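Local coordinates for hypothetical protein (Legionella pneumophila subsp. pneumophila, PDB 4G2A), which is of unknown function but, with DUF4424 and YARHG regions, may bind nutrients, at residues 3-9 and 145-151; 153-159 and 229-235; 30-36 and 178-183; 114-119 and 162-166. All coordinates share one frame; numbering follows the deposited sequence.

Contact 1: 3-9 and 145-151; sequences DTAVGGE and TGATYDV. With SO4 (sulfate ion), chain K.
Ala-5 and Tyr-149 face each other as a hydrogen-bonded antiparallel pair, and their side chains meet on the same side of the sheet. The methyl CB of Ala-5 sits over one face of the phenol ring, 3.6 Å from the Tyr-149 centroid, and is shifted toward the CZ end in a CH-pi contact. Tyr-149 manages this because its CG stands between the backbone N and the carbonyl carbon (chi1 67°), which lays the ring over the Ala-5 methyl. Ala-5 N gives a bond of 2.8 Å to Tyr-149 O, and Tyr-149 N returns one to Ala-5 O. At the end of the ladder Val-151 N reaches Asp-3 O at 2.9 Å.

The other face carries Thr-4 and Asp-150, and Thr-148 reaches the methyl of Thr-4 from beside it. The methyls CG2 of Thr-4 and CG2 of Thr-148 touch at 3.8 Å, while the hydroxyl of Thr-148, beside its own backbone N, turns to accept from Gly-7 N (N to OG1 2.8 Å). Gly-7 lets the two backbones close in, its CA 4.0 Å from Gly-146 CA, and Gly-7 O takes a bond from Gly-146 N at 2.7 Å. Water 2 also links Thr-148 OG1 to Gly-8 O. A sulfate, probably from the crystallisation liquor, receives weak bonds from the amides of Asp-3 and Thr-4.

Strand 4-6 lies between strand 136-150 and the short strand 76-77, while Asp-150 turns to strand 155-160, where its OD2 accepts from Trp-156 NE1.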
# COMPACT_ATOMS: atom_id res chain seq x y z
N ASP A 3 5.18 -14.27 7.68
CA ASP A 3 4.14 -14.19 6.67
C ASP A 3 4.16 -12.87 5.90
O ASP A 3 3.90 -12.84 4.70
CB ASP A 3 2.75 -14.34 7.33
CG ASP A 3 2.43 -15.70 7.93
OD1 ASP A 3 3.23 -16.65 7.73
OD2 ASP A 3 1.35 -15.81 8.59
N THR A 4 4.41 -11.78 6.61
CA THR A 4 4.35 -10.44 6.07
C THR A 4 5.64 -9.67 6.25
O THR A 4 6.20 -9.65 7.36
CB THR A 4 3.19 -9.68 6.78
OG1 THR A 4 2.00 -10.46 6.66
CG2 THR A 4 2.95 -8.25 6.25
N ALA A 5 6.10 -9.00 5.18
CA ALA A 5 7.19 -8.06 5.29
C ALA A 5 6.53 -6.69 5.43
O ALA A 5 5.92 -6.18 4.49
CB ALA A 5 8.11 -8.13 4.09
N VAL A 6 6.52 -6.18 6.67
CA VAL A 6 5.91 -4.93 7.13
C VAL A 6 6.74 -3.74 6.62
O VAL A 6 7.96 -3.67 6.84
CB VAL A 6 5.75 -4.96 8.68
CG1 VAL A 6 5.21 -3.64 9.22
CG2 VAL A 6 4.83 -6.10 9.11
N GLY A 7 6.05 -2.83 5.92
CA GLY A 7 6.66 -1.65 5.32
C GLY A 7 6.33 -0.30 5.93
O GLY A 7 6.99 0.69 5.62
N GLY A 8 5.32 -0.26 6.79
CA GLY A 8 4.86 0.99 7.41
C GLY A 8 3.57 1.47 6.79
O GLY A 8 3.13 0.92 5.77
N GLU A 9 2.94 2.46 7.41
CA GLU A 9 1.67 2.99 6.92
C GLU A 9 1.43 4.42 7.39
O GLU A 9 2.09 4.90 8.33
CB GLU A 9 0.48 2.08 7.34
CG GLU A 9 0.27 1.86 8.84
CD GLU A 9 -1.13 1.42 9.24
OE1 GLU A 9 -2.09 1.69 8.48
OE2 GLU A 9 -1.29 0.88 10.35
N THR A 145 7.07 5.37 3.17
CA THR A 145 7.10 4.08 3.87
C THR A 145 7.61 3.07 2.87
O THR A 145 7.72 3.40 1.68
CB THR A 145 5.70 3.68 4.42
OG1 THR A 145 4.83 3.36 3.32
CG2 THR A 145 5.06 4.73 5.32
N GLY A 146 7.87 1.85 3.33
CA GLY A 146 8.18 0.73 2.46
C GLY A 146 6.87 0.16 1.94
O GLY A 146 5.78 0.61 2.33
N ALA A 147 6.95 -0.80 1.01
CA ALA A 147 5.72 -1.35 0.47
C ALA A 147 5.50 -2.75 1.01
O ALA A 147 6.16 -3.71 0.59
CB ALA A 147 5.74 -1.33 -1.05
N THR A 148 4.58 -2.84 1.99
CA THR A 148 4.16 -4.06 2.67
C THR A 148 3.78 -5.13 1.62
O THR A 148 3.12 -4.85 0.62
CB THR A 148 3.00 -3.73 3.66
OG1 THR A 148 3.54 -2.89 4.65
CG2 THR A 148 2.43 -4.94 4.38
N TYR A 149 4.24 -6.35 1.87
CA TYR A 149 3.95 -7.47 1.01
C TYR A 149 3.94 -8.76 1.85
O TYR A 149 4.54 -8.80 2.92
CB TYR A 149 4.93 -7.52 -0.19
CG TYR A 149 6.36 -7.82 0.17
CD1 TYR A 149 7.25 -6.80 0.49
CD2 TYR A 149 6.85 -9.13 0.17
CE1 TYR A 149 8.58 -7.07 0.83
CE2 TYR A 149 8.17 -9.41 0.50
CZ TYR A 149 9.03 -8.38 0.82
OH TYR A 149 10.34 -8.66 1.14
N ASP A 150 3.24 -9.79 1.38
CA ASP A 150 3.15 -11.03 2.14
C ASP A 150 3.36 -12.28 1.27
O ASP A 150 3.48 -12.19 0.04
CB ASP A 150 1.82 -11.11 2.90
CG ASP A 150 0.58 -10.99 2.05
OD1 ASP A 150 0.57 -11.54 0.92
OD2 ASP A 150 -0.44 -10.49 2.57
N VAL A 151 3.41 -13.45 1.95
CA VAL A 151 3.64 -14.80 1.41
C VAL A 151 2.51 -15.28 0.45
O VAL A 151 2.66 -16.34 -0.14
CB VAL A 151 3.89 -15.83 2.55
CG1 VAL A 151 5.21 -15.53 3.26
CG2 VAL A 151 2.73 -15.87 3.55
S SO4 K . 4.24 -12.30 10.79
O1 SO4 K . 5.20 -11.69 9.87
O2 SO4 K . 4.62 -13.70 11.05
O3 SO4 K . 4.26 -11.56 12.06
O4 SO4 K . 2.90 -12.24 10.20
O HOH W 1 3.25 -0.43 2.89
O HOH W 2 1.44 -1.59 6.25

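Contact 2: 153-159 and 229-235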
# COMPACT_ATOMS: atom_id res chain seq x y z
N GLY A 153 1.43 -13.17 -1.90
CA GLY A 153 1.74 -12.32 -3.04
C GLY A 153 1.05 -10.99 -3.04
O GLY A 153 1.07 -10.29 -4.05
N TYR A 154 0.43 -10.64 -1.92
CA TYR A 154 -0.29 -9.37 -1.83
C TYR A 154 0.63 -8.20 -1.53
O TYR A 154 1.68 -8.38 -0.93
CB TYR A 154 -1.34 -9.43 -0.72
CG TYR A 154 -2.33 -10.57 -0.77
CD1 TYR A 154 -2.68 -11.17 -1.98
CD2 TYR A 154 -3.00 -10.98 0.38
CE1 TYR A 154 -3.65 -12.16 -2.04
CE2 TYR A 154 -3.97 -11.98 0.33
CZ TYR A 154 -4.30 -12.57 -0.88
OH TYR A 154 -5.25 -13.56 -0.93
N HIS A 155 0.21 -7.00 -1.94
CA HIS A 155 0.80 -5.70 -1.63
C HIS A 155 -0.28 -4.96 -0.86
O HIS A 155 -1.45 -4.99 -1.25
CB HIS A 155 1.24 -4.95 -2.89
CG HIS A 155 2.69 -5.11 -3.26
ND1 HIS A 155 3.13 -6.15 -4.08
CD2 HIS A 155 3.75 -4.30 -2.98
CE1 HIS A 155 4.43 -5.96 -4.23
NE2 HIS A 155 4.85 -4.88 -3.59
N TRP A 156 0.07 -4.43 0.30
CA TRP A 156 -0.88 -3.74 1.15
C TRP A 156 -0.55 -2.26 1.26
O TRP A 156 0.59 -1.88 1.52
CB TRP A 156 -0.90 -4.35 2.56
CG TRP A 156 -1.54 -5.70 2.63
CD1 TRP A 156 -0.91 -6.91 2.62
CD2 TRP A 156 -2.94 -5.97 2.81
NE1 TRP A 156 -1.83 -7.92 2.74
CE2 TRP A 156 -3.09 -7.38 2.86
CE3 TRP A 156 -4.09 -5.16 2.92
CZ2 TRP A 156 -4.34 -8.00 3.02
CZ3 TRP A 156 -5.33 -5.78 3.09
CH2 TRP A 156 -5.45 -7.18 3.11
N VAL A 157 -1.55 -1.42 1.04
CA VAL A 157 -1.42 0.03 1.19
C VAL A 157 -2.48 0.37 2.23
O VAL A 157 -3.61 -0.09 2.13
CB VAL A 157 -1.45 0.86 -0.13
CG1 VAL A 157 -2.44 0.29 -1.13
CG2 VAL A 157 -1.71 2.34 0.11
N ARG A 158 -2.04 1.00 3.33
CA ARG A 158 -2.93 1.28 4.44
C ARG A 158 -2.80 2.70 4.92
O ARG A 158 -1.78 3.35 4.71
CB ARG A 158 -2.66 0.32 5.63
CG ARG A 158 -2.26 -1.11 5.28
CD ARG A 158 -1.93 -1.84 6.55
NE ARG A 158 -1.08 -3.02 6.37
CZ ARG A 158 -1.54 -4.26 6.17
NH1 ARG A 158 -2.85 -4.47 6.05
NH2 ARG A 158 -0.70 -5.28 6.08
N TYR A 159 -3.85 3.18 5.58
CA TYR A 159 -3.96 4.51 6.18
C TYR A 159 -4.98 4.45 7.31
O TYR A 159 -6.12 4.08 7.06
CB TYR A 159 -4.34 5.55 5.13
CG TYR A 159 -4.03 6.97 5.55
CD1 TYR A 159 -4.93 7.69 6.34
CD2 TYR A 159 -2.83 7.58 5.21
CE1 TYR A 159 -4.65 8.99 6.75
CE2 TYR A 159 -2.54 8.89 5.60
CZ TYR A 159 -3.47 9.59 6.36
OH TYR A 159 -3.21 10.88 6.75
N LEU A 229 -8.28 2.95 5.76
CA LEU A 229 -7.99 2.64 4.38
C LEU A 229 -7.25 1.31 4.38
O LEU A 229 -6.23 1.14 5.07
CB LEU A 229 -7.19 3.75 3.65
CG LEU A 229 -6.53 3.32 2.33
CD1 LEU A 229 -7.56 3.04 1.29
CD2 LEU A 229 -5.61 4.36 1.84
N SER A 230 -7.82 0.35 3.69
CA SER A 230 -7.27 -0.99 3.55
C SER A 230 -7.39 -1.37 2.10
O SER A 230 -8.50 -1.56 1.60
CB SER A 230 -7.98 -1.98 4.46
OG SER A 230 -7.40 -3.26 4.34
N LEU A 231 -6.27 -1.38 1.39
CA LEU A 231 -6.26 -1.71 -0.02
C LEU A 231 -5.19 -2.75 -0.31
O LEU A 231 -4.00 -2.53 -0.12
CB LEU A 231 -6.09 -0.43 -0.87
CG LEU A 231 -6.21 -0.56 -2.39
CD1 LEU A 231 -7.62 -0.97 -2.81
CD2 LEU A 231 -5.85 0.76 -3.05
N CYS A 232 -5.67 -3.91 -0.72
CA CYS A 232 -4.87 -5.07 -1.08
C CYS A 232 -4.76 -5.16 -2.62
O CYS A 232 -5.79 -5.23 -3.32
CB CYS A 232 -5.51 -6.31 -0.48
SG CYS A 232 -4.48 -7.78 -0.62
N LEU A 233 -3.52 -5.12 -3.14
CA LEU A 233 -3.26 -5.11 -4.59
C LEU A 233 -2.34 -6.21 -5.07
O LEU A 233 -1.45 -6.65 -4.35
CB LEU A 233 -2.59 -3.78 -5.00
CG LEU A 233 -3.35 -2.48 -4.79
CD1 LEU A 233 -2.46 -1.29 -5.12
CD2 LEU A 233 -4.63 -2.44 -5.61
N PHE A 234 -2.52 -6.58 -6.35
CA PHE A 234 -1.62 -7.49 -7.03
C PHE A 234 -0.81 -6.67 -8.01
O PHE A 234 -1.39 -5.89 -8.75
CB PHE A 234 -2.36 -8.64 -7.77
CG PHE A 234 -2.53 -9.92 -6.99
CD1 PHE A 234 -1.42 -10.64 -6.54
CD2 PHE A 234 -3.79 -10.45 -6.75
CE1 PHE A 234 -1.58 -11.82 -5.81
CE2 PHE A 234 -3.96 -11.63 -6.03
CZ PHE A 234 -2.85 -12.31 -5.57
N THR A 235 0.50 -6.83 -8.00
CA THR A 235 1.40 -6.21 -8.97
C THR A 235 1.71 -7.31 -9.98
O THR A 235 1.39 -8.47 -9.72
CB THR A 235 2.64 -5.66 -8.27
OG1 THR A 235 3.23 -6.72 -7.53
CG2 THR A 235 2.35 -4.47 -7.38
O HOH W 3 1.12 -7.94 -5.22
O HOH W 4 -4.95 -2.88 5.63
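An antiparallel ladder that includes a disulfide cysteine joins strand 155-160 to strand 229-235. Three hydrogen-bonded pairs, His-155 with Leu-233, Val-157 with Leu-231 and Tyr-159 with Leu-229, supply six backbone bonds; that from Leu-233 N to His-155 O is nearly straight, at 2.8 Å.

Cys-232, bonded to Cys-188, touches two rings. Its CB and SG sit over one face of the Trp-156 indole, SG 3.8 Å from the centroid of the six-membered ring, and SG approaches the Tyr-154 ring obliquely, 3.5 Å from its CG. The SG is there because it is anti to the backbone N of Cys-232 (chi1 -171°). On the opposite indole face lies Arg-158 NH1, which water 4 joins to Ser-230 OG. The Tyr-154 edge in turn points at the face of Phe-234, planes at 75°, in an offset edge-to-face pair.

On the other side, Thr-235 CG2 covers a face of the His-155 imidazole, and water 3, in the ring plane, lies 2.9 Å from His-155 ND1 while donating to Gly-153 O and Leu-233 O. Val-157 and Leu-231 run side by side there; Val-157 touches Trp-44 of strand 43-54, and Leu-231 touches Tyr-216 and Trp-218 of strand 215-220. Strands 136-150 and 185-187 flank the pair, and helix 236-250 follows Thr-235.

Contact 3: 30-36 and 178-183; sequences ISGKNLN and EVIPNT. With SO4 (sulfate ion), chain D.
Asn-182 reaches back from the turn after strand 178-180 to Ser-31 OG and Gly-32 O. CB rests 3.4 Å from Gly-32 O. CG, placed beside the backbone N of Asn-182 (chi1 -73°), brings the amide alongside the Gly-32 carbonyl, nearly in its plane. The tip, ND2, donates to Gly-32 O at 2.8 Å, and this bond uses a lone pair of Gly-32 O, lies in the carbonyl plane and is almost in the plane of the amide. The same ND2 makes a weak, strongly bent bond to Ser-31 OG; the two acceptors belong to consecutive residues. A sulfate lies nearby; that ion, probably from the crystallisation liquor, sits beside Ser-31 and is also bonded to Arg-29.

Ahead of the turn the two strands run parallel, 8° apart. Ile-30 N binds Glu-178 O, Ile-180 N binds Ile-30 O, and the nearly straight bond from Gly-32 N to Ile-180 O (2.8 Å) closes the series. Gly-32 CA comes within 3.5 Å of Pro-181 O in a CA-H...O contact. Beyond it, Leu-35 CD1 lies 3.3 Å from Pro-181 O and also meets the ring at Pro-181 CB, Leu-35 CB packs on Thr-183 CG2, and water 5 connects Leu-35 N with Pro-181 O.

Strand 43-54 lies on the other side of strand 21-33, and strand 215-220 on the other side of strand 174-180. Ile-30 and Val-179 face Val-157 of strand 155-160, while Asn-36 OD1 accepts from Ile-237 N in helix 236-250.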
# COMPACT_ATOMS: atom_id res chain seq x y z
N ILE A 30 -1.41 8.89 -2.01
CA ILE A 30 -0.47 7.81 -1.70
C ILE A 30 0.03 7.30 -3.04
O ILE A 30 -0.75 6.78 -3.86
CB ILE A 30 -1.13 6.70 -0.81
CG1 ILE A 30 -1.83 7.31 0.44
CG2 ILE A 30 -0.10 5.65 -0.42
CD1 ILE A 30 -2.56 6.31 1.38
N SER A 31 1.31 7.58 -3.33
CA SER A 31 1.92 7.29 -4.63
C SER A 31 3.03 6.24 -4.56
O SER A 31 3.95 6.40 -3.77
CB SER A 31 2.45 8.57 -5.25
OG SER A 31 2.87 8.27 -6.57
N GLY A 32 2.94 5.22 -5.41
CA GLY A 32 3.89 4.11 -5.48
C GLY A 32 5.09 4.35 -6.38
O GLY A 32 5.00 5.05 -7.38
N LYS A 33 6.22 3.74 -6.01
CA LYS A 33 7.50 3.76 -6.72
C LYS A 33 8.12 2.38 -6.59
O LYS A 33 8.08 1.82 -5.49
CB LYS A 33 8.42 4.83 -6.12
CG LYS A 33 9.67 5.14 -6.93
CD LYS A 33 10.53 6.21 -6.23
CE LYS A 33 11.77 6.53 -7.02
NZ LYS A 33 12.72 7.42 -6.29
N ASN A 34 8.65 1.81 -7.71
CA ASN A 34 9.34 0.50 -7.79
C ASN A 34 8.52 -0.68 -7.23
O ASN A 34 9.13 -1.63 -6.73
CB ASN A 34 10.68 0.54 -7.02
CG ASN A 34 11.66 1.59 -7.46
OD1 ASN A 34 11.87 1.79 -8.65
ND2 ASN A 34 12.30 2.26 -6.51
N LEU A 35 7.18 -0.65 -7.35
CA LEU A 35 6.33 -1.71 -6.78
C LEU A 35 6.41 -3.04 -7.54
O LEU A 35 6.08 -4.07 -6.95
CB LEU A 35 4.85 -1.28 -6.70
CG LEU A 35 4.50 -0.11 -5.78
CD1 LEU A 35 3.07 0.28 -5.97
CD2 LEU A 35 4.67 -0.49 -4.35
N ASN A 36 6.85 -3.03 -8.81
CA ASN A 36 6.97 -4.23 -9.63
C ASN A 36 8.42 -4.71 -9.73
O ASN A 36 8.75 -5.52 -10.60
CB ASN A 36 6.38 -3.99 -11.03
CG ASN A 36 5.87 -5.25 -11.68
OD1 ASN A 36 5.25 -6.11 -11.04
ND2 ASN A 36 6.10 -5.39 -12.98
N GLU A 178 -6.53 9.06 -2.42
CA GLU A 178 -6.11 8.60 -3.74
C GLU A 178 -4.88 7.70 -3.63
O GLU A 178 -3.85 8.13 -3.09
CB GLU A 178 -5.84 9.82 -4.65
CG GLU A 178 -5.72 9.51 -6.13
CD GLU A 178 -5.43 10.71 -7.01
OE1 GLU A 178 -4.63 11.58 -6.59
OE2 GLU A 178 -5.98 10.78 -8.13
N VAL A 179 -5.00 6.44 -4.13
CA VAL A 179 -3.89 5.48 -4.19
C VAL A 179 -3.48 5.33 -5.67
O VAL A 179 -4.33 5.07 -6.53
CB VAL A 179 -4.20 4.14 -3.52
CG1 VAL A 179 -3.06 3.14 -3.75
CG2 VAL A 179 -4.46 4.35 -2.02
N ILE A 180 -2.19 5.60 -5.96
CA ILE A 180 -1.60 5.63 -7.31
C ILE A 180 -0.37 4.72 -7.33
O ILE A 180 0.74 5.18 -7.06
CB ILE A 180 -1.23 7.08 -7.77
CG1 ILE A 180 -2.36 8.07 -7.47
CG2 ILE A 180 -0.80 7.15 -9.26
CD1 ILE A 180 -1.89 9.44 -7.16
N PRO A 181 -0.54 3.43 -7.69
CA PRO A 181 0.60 2.50 -7.67
C PRO A 181 1.72 2.83 -8.66
O PRO A 181 2.88 2.48 -8.39
CB PRO A 181 -0.05 1.15 -7.99
CG PRO A 181 -1.49 1.31 -7.61
CD PRO A 181 -1.81 2.72 -7.98
N ASN A 182 1.39 3.46 -9.81
CA ASN A 182 2.34 3.82 -10.87
C ASN A 182 2.90 2.58 -11.59
O ASN A 182 3.93 2.66 -12.27
CB ASN A 182 3.45 4.72 -10.34
CG ASN A 182 2.97 6.11 -10.06
OD1 ASN A 182 2.35 6.75 -10.90
ND2 ASN A 182 3.23 6.61 -8.88
N THR A 183 2.22 1.44 -11.45
CA THR A 183 2.54 0.16 -12.11
C THR A 183 1.20 -0.54 -12.38
O THR A 183 0.27 -0.27 -11.62
CB THR A 183 3.51 -0.69 -11.25
OG1 THR A 183 4.02 -1.78 -12.03
CG2 THR A 183 2.87 -1.25 -9.98
S SO4 D . 3.64 10.93 -8.75
O1 SO4 D . 4.75 9.97 -8.87
O2 SO4 D . 2.37 10.29 -9.11
O3 SO4 D . 3.57 11.42 -7.38
O4 SO4 D . 3.91 12.06 -9.64
O HOH W 5 5.53 1.44 -8.71

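Contact 4: 114-119 and 162-166. With SO4 (sulfate ion), chain J.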
# COMPACT_ATOMS: atom_id res chain seq x y z
N ASP A 114 -4.98 3.84 22.07
CA ASP A 114 -6.42 4.03 22.27
C ASP A 114 -7.09 3.13 21.27
O ASP A 114 -7.61 3.58 20.25
CB ASP A 114 -6.81 5.52 22.08
CG ASP A 114 -8.13 5.92 22.72
OD1 ASP A 114 -8.94 5.02 23.05
OD2 ASP A 114 -8.37 7.14 22.87
N GLN A 115 -7.01 1.82 21.53
CA GLN A 115 -7.47 0.75 20.65
C GLN A 115 -8.94 0.84 20.33
O GLN A 115 -9.33 0.48 19.22
CB GLN A 115 -7.14 -0.61 21.25
CG GLN A 115 -5.63 -0.84 21.30
CD GLN A 115 -5.06 -0.69 22.68
OE1 GLN A 115 -5.44 0.19 23.45
NE2 GLN A 115 -4.08 -1.52 22.99
N ASN A 116 -9.73 1.38 21.28
CA ASN A 116 -11.17 1.63 21.15
C ASN A 116 -11.44 2.63 20.02
O ASN A 116 -12.47 2.52 19.36
CB ASN A 116 -11.77 2.16 22.47
CG ASN A 116 -11.84 1.19 23.64
OD1 ASN A 116 -11.80 -0.05 23.49
ND2 ASN A 116 -12.04 1.74 24.84
N LYS A 117 -10.49 3.57 19.76
CA LYS A 117 -10.60 4.58 18.71
C LYS A 117 -9.67 4.25 17.52
O LYS A 117 -9.51 5.07 16.61
CB LYS A 117 -10.29 6.00 19.26
CG LYS A 117 -11.15 6.43 20.45
CD LYS A 117 -12.29 7.30 20.02
CE LYS A 117 -13.14 7.72 21.19
NZ LYS A 117 -13.77 9.05 20.95
N GLY A 118 -9.10 3.05 17.53
CA GLY A 118 -8.26 2.57 16.44
C GLY A 118 -6.81 2.96 16.51
O GLY A 118 -6.07 2.74 15.54
N LEU A 119 -6.36 3.52 17.65
CA LEU A 119 -4.95 3.86 17.82
C LEU A 119 -4.22 2.68 18.46
O LEU A 119 -4.51 2.34 19.61
CB LEU A 119 -4.78 5.16 18.63
CG LEU A 119 -3.34 5.59 18.94
CD1 LEU A 119 -2.57 5.87 17.67
CD2 LEU A 119 -3.31 6.77 19.87
N LYS A 162 -9.78 5.62 11.48
CA LYS A 162 -10.69 5.42 12.61
C LYS A 162 -10.41 6.38 13.79
O LYS A 162 -11.30 6.68 14.58
CB LYS A 162 -10.64 3.97 13.12
CG LYS A 162 -11.32 2.96 12.20
CD LYS A 162 -11.55 1.62 12.91
CE LYS A 162 -11.68 0.45 11.95
NZ LYS A 162 -11.84 -0.86 12.67
N THR A 163 -9.15 6.83 13.91
CA THR A 163 -8.63 7.71 14.94
C THR A 163 -9.20 9.11 14.78
O THR A 163 -9.17 9.88 15.73
CB THR A 163 -7.10 7.72 14.92
OG1 THR A 163 -6.64 7.96 13.59
CG2 THR A 163 -6.51 6.42 15.46
N GLY A 164 -9.79 9.39 13.61
CA GLY A 164 -10.49 10.64 13.35
C GLY A 164 -11.59 10.94 14.36
O GLY A 164 -11.97 12.09 14.55
N ALA A 165 -12.06 9.87 15.07
CA ALA A 165 -13.04 9.89 16.16
C ALA A 165 -12.50 10.61 17.41
O ALA A 165 -13.26 10.88 18.33
CB ALA A 165 -13.42 8.45 16.53
N LEU A 166 -11.17 10.89 17.47
CA LEU A 166 -10.58 11.62 18.59
C LEU A 166 -10.84 13.15 18.45
O LEU A 166 -10.74 13.89 19.43
CB LEU A 166 -9.08 11.34 18.70
CG LEU A 166 -8.69 9.93 19.14
CD1 LEU A 166 -7.26 9.64 18.79
CD2 LEU A 166 -8.98 9.67 20.62
S SO4 J . -12.32 5.49 24.78
O1 SO4 J . -11.18 4.61 24.97
O2 SO4 J . -13.22 4.93 23.77
O3 SO4 J . -13.05 5.62 26.04
O4 SO4 J . -11.85 6.81 24.34
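Lys-117 and Ala-165 make the one hydrogen bond that joins the two loops: the ammonium NZ of Lys-117 donates to Ala-165 O at 3.2 Å. It comes from above the carbonyl plane, well off the lone pairs. The Lys-117 chain is bent at its second torsion (chi2 -98°), and this bend carries CD past the methyl of Ala-165, 3.8 Å from its CB, on the way to the carbonyl.

Van der Waals contacts surround it. Leu-166 CD2 is 3.9 Å from Lys-117 CG, and the same atom makes a methyl-to-carboxylate contact with Asp-114 OD2, 3.4 Å away, where the two side chains slide past each other in opposite directions. Thr-163 turns its CG2, beside its own backbone N, toward Gly-118 and Leu-119, with CG2 3.8 Å from Leu-119 CB. Leu-119, Thr-163 and Leu-166 also rest on Ile-14 of strand 10-15.

Residues 115-117 and 162-166 are 3-10 segments; 114-119 also forms a G1 beta bulge: Gly-118 and Leu-119 both face Asp-114, whose carbonyl O accepts from Lys-117 N and Leu-119 N on opposite faces of its plane. Gly-118 has a positive phi (86°), and its CA lies 4.3 Å from Lys-162 CB.

Close backbone approaches make the third kind. Thr-163 CA contacts Lys-117 O through a CA-H...O interaction of 3.2 Å, and Lys-117 O also comes near Lys-162 O, though both are acceptors.

Polar contacts reach beyond the two segments. A sulfate, probably from the crystallisation liquor, takes a bond from Asn-116 ND2 at its O1 (3.0 Å). Elsewhere, Lys-162 N donates to Asp-228 OD1.

Contact 2 is the buried one, near the centre of the chain, and contacts 1 and 3 are partly buried around it. Contact 1 meets it where strands 136-150 and 155-160 pair; contact 3 packs on it through Ile-30 and Pro-181, against Val-157, Leu-229 and Leu-233. Leu-35 of contact 3 also touches Ala-147 of contact 1. All three are strand ladders, antiparallel in contacts 1 and 2 and parallel in contact 3, but aromatic and sulfur packing dominates only in contact 2. Contact 4 joins two 3-10 turns about 21 Å from the chain centre, relying on a lysine and aliphatic groups, and its 162-166 segment follows closely after 153-159.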